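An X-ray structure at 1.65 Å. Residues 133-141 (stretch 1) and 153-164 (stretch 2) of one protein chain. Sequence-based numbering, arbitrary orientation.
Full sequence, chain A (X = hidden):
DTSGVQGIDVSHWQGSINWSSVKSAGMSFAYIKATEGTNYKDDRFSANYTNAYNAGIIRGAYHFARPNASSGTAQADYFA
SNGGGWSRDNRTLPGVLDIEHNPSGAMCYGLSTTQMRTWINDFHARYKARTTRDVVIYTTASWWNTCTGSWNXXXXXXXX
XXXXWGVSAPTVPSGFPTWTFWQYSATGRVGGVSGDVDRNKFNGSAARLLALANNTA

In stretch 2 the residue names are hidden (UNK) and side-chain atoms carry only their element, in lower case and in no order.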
# COMPACT_ATOMS: atom_id res chain seq x y z
N ARG A 133 -3.68 -13.51 -3.04
CA ARG A 133 -4.34 -12.32 -2.51
C ARG A 133 -4.69 -11.25 -3.52
O ARG A 133 -4.01 -11.09 -4.54
CB ARG A 133 -3.47 -11.65 -1.44
CG ARG A 133 -2.99 -12.55 -0.30
CD ARG A 133 -4.16 -13.22 0.44
NE ARG A 133 -5.23 -12.30 0.86
CZ ARG A 133 -5.26 -11.64 2.02
NH1 ARG A 133 -4.28 -11.76 2.91
NH2 ARG A 133 -6.31 -10.86 2.30
N ASP A 134 -5.77 -10.52 -3.21
CA ASP A 134 -6.19 -9.36 -4.01
C ASP A 134 -5.29 -8.20 -3.57
O ASP A 134 -5.28 -7.81 -2.40
CB ASP A 134 -7.65 -8.98 -3.71
CG ASP A 134 -8.65 -9.95 -4.32
OD1 ASP A 134 -8.36 -10.51 -5.39
OD2 ASP A 134 -9.74 -10.14 -3.73
N VAL A 135 -4.53 -7.64 -4.51
CA VAL A 135 -3.63 -6.55 -4.19
C VAL A 135 -4.41 -5.31 -3.72
O VAL A 135 -5.49 -5.02 -4.22
CB VAL A 135 -2.75 -6.19 -5.41
CG1 VAL A 135 -3.61 -5.54 -6.50
CG2 VAL A 135 -1.60 -5.26 -4.98
N VAL A 136 -3.86 -4.62 -2.72
CA VAL A 136 -4.48 -3.40 -2.21
C VAL A 136 -3.98 -2.26 -3.10
O VAL A 136 -2.79 -2.17 -3.38
CB VAL A 136 -4.03 -3.15 -0.75
CG1 VAL A 136 -4.51 -1.78 -0.27
CG2 VAL A 136 -4.59 -4.26 0.13
N ILE A 137 -4.88 -1.39 -3.54
CA ILE A 137 -4.48 -0.27 -4.38
C ILE A 137 -4.34 1.03 -3.59
O ILE A 137 -5.31 1.49 -2.96
CB ILE A 137 -5.50 -0.05 -5.55
CG1 ILE A 137 -5.44 -1.23 -6.53
CG2 ILE A 137 -5.18 1.27 -6.29
CD1 ILE A 137 -6.51 -1.17 -7.62
N TYR A 138 -3.13 1.58 -3.58
CA TYR A 138 -2.87 2.87 -2.93
C TYR A 138 -2.77 3.90 -4.03
O TYR A 138 -1.98 3.73 -4.98
CB TYR A 138 -1.54 2.86 -2.15
CG TYR A 138 -1.05 4.25 -1.73
CD1 TYR A 138 -0.33 5.06 -2.62
CD2 TYR A 138 -1.31 4.76 -0.45
CE1 TYR A 138 0.12 6.33 -2.25
CE2 TYR A 138 -0.87 6.03 -0.07
CZ TYR A 138 -0.15 6.81 -0.97
OH TYR A 138 0.31 8.07 -0.60
N THR A 139 -3.55 4.97 -3.91
CA THR A 139 -3.52 6.04 -4.90
C THR A 139 -4.30 7.23 -4.38
O THR A 139 -4.81 7.21 -3.26
CB THR A 139 -4.14 5.57 -6.25
OG1 THR A 139 -3.92 6.58 -7.25
CG2 THR A 139 -5.63 5.33 -6.13
N THR A 140 -4.35 8.30 -5.18
CA THR A 140 -5.13 9.47 -4.82
C THR A 140 -6.37 9.43 -5.69
O THR A 140 -6.38 8.81 -6.75
CB THR A 140 -4.39 10.81 -5.08
OG1 THR A 140 -3.98 10.90 -6.46
CG2 THR A 140 -3.16 10.92 -4.16
N ALA A 141 -7.43 10.10 -5.26
CA ALA A 141 -8.64 10.14 -6.06
C ALA A 141 -8.33 10.81 -7.41
O ALA A 141 -8.80 10.35 -8.44
CB ALA A 141 -9.72 10.93 -5.32
N UNK A 153 -13.80 -0.83 -12.53
CA UNK A 153 -13.35 -2.20 -12.70
C UNK A 153 -12.62 -2.93 -11.59
O UNK A 153 -12.50 -4.16 -11.63
N UNK A 154 -12.12 -2.19 -10.61
CA UNK A 154 -11.41 -2.83 -9.51
C UNK A 154 -12.24 -2.82 -8.25
O UNK A 154 -11.77 -3.26 -7.21
c UNK A 154 -10.07 -2.14 -9.24
c UNK A 154 -7.68 -4.41 -9.73
s UNK A 154 -8.75 -3.79 -11.04
c UNK A 154 -9.13 -2.13 -10.43
N UNK A 155 -13.48 -2.33 -8.32
CA UNK A 155 -14.33 -2.26 -7.13
C UNK A 155 -14.47 -3.59 -6.39
O UNK A 155 -14.44 -3.62 -5.16
c UNK A 155 -15.72 -1.72 -7.50
N UNK A 156 -14.60 -4.69 -7.13
CA UNK A 156 -14.76 -5.99 -6.48
C UNK A 156 -13.46 -6.77 -6.43
O UNK A 156 -13.45 -7.91 -5.97
c UNK A 156 -15.83 -6.81 -7.18
N UNK A 157 -12.37 -6.17 -6.89
CA UNK A 157 -11.08 -6.86 -6.94
C UNK A 157 -10.00 -6.40 -5.97
O UNK A 157 -9.21 -7.20 -5.51
c UNK A 157 -10.83 -8.42 -11.77
c UNK A 157 -11.15 -7.62 -9.40
c UNK A 157 -10.39 -7.45 -10.70
n UNK A 157 -10.10 -8.13 -13.03
c UNK A 157 -10.48 -6.77 -8.34
N UNK A 158 -9.95 -5.10 -5.68
CA UNK A 158 -8.91 -4.59 -4.80
C UNK A 158 -9.36 -3.67 -3.67
O UNK A 158 -10.14 -2.74 -3.90
o UNK A 158 -7.06 -4.60 -6.42
c UNK A 158 -7.88 -3.79 -5.61
N UNK A 159 -8.87 -3.93 -2.44
CA UNK A 159 -9.24 -3.05 -1.33
C UNK A 159 -8.60 -1.70 -1.69
O UNK A 159 -7.56 -1.65 -2.36
c UNK A 159 -8.52 -5.15 -0.48
c UNK A 159 -8.21 -5.16 -1.96
c UNK A 159 -8.55 -3.69 -0.13
N UNK A 160 -9.20 -0.60 -1.23
CA UNK A 160 -8.70 0.73 -1.56
C UNK A 160 -7.99 1.44 -0.41
O UNK A 160 -8.54 1.57 0.68
c UNK A 160 -9.92 1.56 -2.05
c UNK A 160 -8.34 4.61 -3.71
c UNK A 160 -9.20 5.64 -3.30
c UNK A 160 -10.26 5.34 -2.45
c UNK A 160 -10.46 4.02 -2.03
c UNK A 160 -8.55 3.30 -3.28
c UNK A 160 -9.61 2.99 -2.44
N UNK A 161 -6.75 1.86 -0.65
CA UNK A 161 -5.98 2.61 0.34
C UNK A 161 -5.88 4.02 -0.25
O UNK A 161 -5.12 4.27 -1.18
c UNK A 161 0.32 2.46 2.62
c UNK A 161 -1.87 3.41 2.66
c UNK A 161 -3.71 2.73 1.48
c UNK A 161 -0.13 1.50 1.69
c UNK A 161 -4.61 1.98 0.54
c UNK A 161 -2.33 2.45 1.73
c UNK A 161 -0.54 3.43 3.11
n UNK A 161 -2.92 4.23 2.97
c UNK A 161 -4.03 3.82 2.25
c UNK A 161 -1.44 1.48 1.24
N UNK A 162 -6.68 4.93 0.29
CA UNK A 162 -6.74 6.29 -0.22
C UNK A 162 -5.79 7.25 0.46
O UNK A 162 -5.71 7.29 1.68
c UNK A 162 -8.25 8.27 -0.65
c UNK A 162 -8.19 6.83 -0.13
c UNK A 162 -8.72 6.73 1.29
N UNK A 163 -5.08 8.03 -0.35
CA UNK A 163 -4.18 9.04 0.20
C UNK A 163 -4.93 10.36 0.10
O UNK A 163 -5.23 10.81 -0.99
c UNK A 163 -2.88 9.11 -0.63
N UNK A 164 -5.26 10.95 1.25
CA UNK A 164 -5.96 12.23 1.26
C UNK A 164 -5.61 12.89 2.58
O UNK A 164 -6.23 12.63 3.63
n UNK A 164 -9.52 13.33 0.39
c UNK A 164 -7.73 14.57 0.67
c UNK A 164 -8.18 13.29 0.75
c UNK A 164 -7.47 12.04 1.12
n UNK A 164 -8.79 15.34 0.25
c UNK A 164 -9.85 14.57 0.09
O HOH W 1 -12.16 -9.92 -4.81
O HOH W 2 -7.08 11.65 -2.84

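Position 153 has no side-chain atoms beyond CA, and nothing of stretch 1 lies near it. It is Gly-153.

Position 154 carries four atoms in an unbranched chain: two carbons, a sulfur and a last carbon. A chain carbon packs against Ile-137. Only methionine fits. Met-154 points toward stretch 1, with its CG 4.0 Å from Ile-137 CD1.

Position 155 has a single side-chain carbon, out of reach of stretch 1. It is Ala-155. Position 156 also has one carbon, which points away from stretch 1. It is Ala-156. Its backbone still takes part: water 1 donates to Ala-156 O and to Asp-134 OD2, each at 2.7 Å, and so bridges the two stretches.

Position 157 shows four carbons in a row ending in nitrogen. The end of the chain leads away; the close contact with stretch 1 is made by the backbone O. This is Lys-157. Asp-134 CB lies 3.0 Å from Lys-157 O. Both carboxylate oxygens of Asp-134 are near that carbonyl, but all are acceptors and no hydrogen bond results. The turn here is held by Lys-157 N and the N of position 158, each bonded at 3.0 Å to Met-154 O.

Position 158 has one carbon and one oxygen, and the oxygen lies 2.7 Å from Val-135 O. It is Ser-158. The hydroxyl OG donates to Val-135 O, and Ser-158 CB packs 3.6 Å from Ile-137 CD1.

Position 159 has three carbons that close a ring onto the backbone nitrogen. The ring lies by Val-136. It is Pro-159. Its CB is 4.0 Å from Val-136 CG2. Its carbonyl O accepts from Ile-137 N at 2.9 Å.

Position 160 has one carbon and then a ring of six carbons, with no oxygen. The ring edge meets Thr-139. It is Phe-160. Thr-139 CG2 is 3.7 Å from Phe-160 CE1.

Position 161 has one carbon, then fused five- and six-membered rings with eight carbons and one nitrogen. Tyr-138 points its edge at a face of these rings. It is Trp-161. Tyr-138 CD2 is 3.3 Å from Trp-161 CD2, with the planes at 74°. Trp-161 CB also packs 3.8 Å from Val-136 CG1.

Position 162 has one carbon carrying two more, clear of close contact. It is Val-162. Val-162 CG2 comes no nearer to stretch 1 than 4.4 Å, at Thr-139 O.

Position 163 has one carbon, 3.4 Å from Tyr-138 OH. It is Ala-163, a small residue beside the tyrosine ring. Water 2 donates to Ala-163 O at 2.7 Å and accepts from Ala-141 N at 2.9 Å.

Position 164 has one carbon and a five-membered ring of three carbons and two nitrogens, not in contact with stretch 1. It is His-164.

The contact is a pair of parallel strands. Besides Ile-137 N to Pro-159 O, the ladder has Trp-161 N to Ile-137 O (2.7 Å), Thr-139 N to Trp-161 O (3.2 Å) and Ala-163 N to Thr-139 O (3.0 Å). Tyr-138 and Trp-161 share one face; Ile-137, Thr-139, Phe-160 and Val-162 share the other. Ser-158 adds a side-chain bond before the ladder begins.

Stretch 2 (153-164) GMAAKSPFWVAH
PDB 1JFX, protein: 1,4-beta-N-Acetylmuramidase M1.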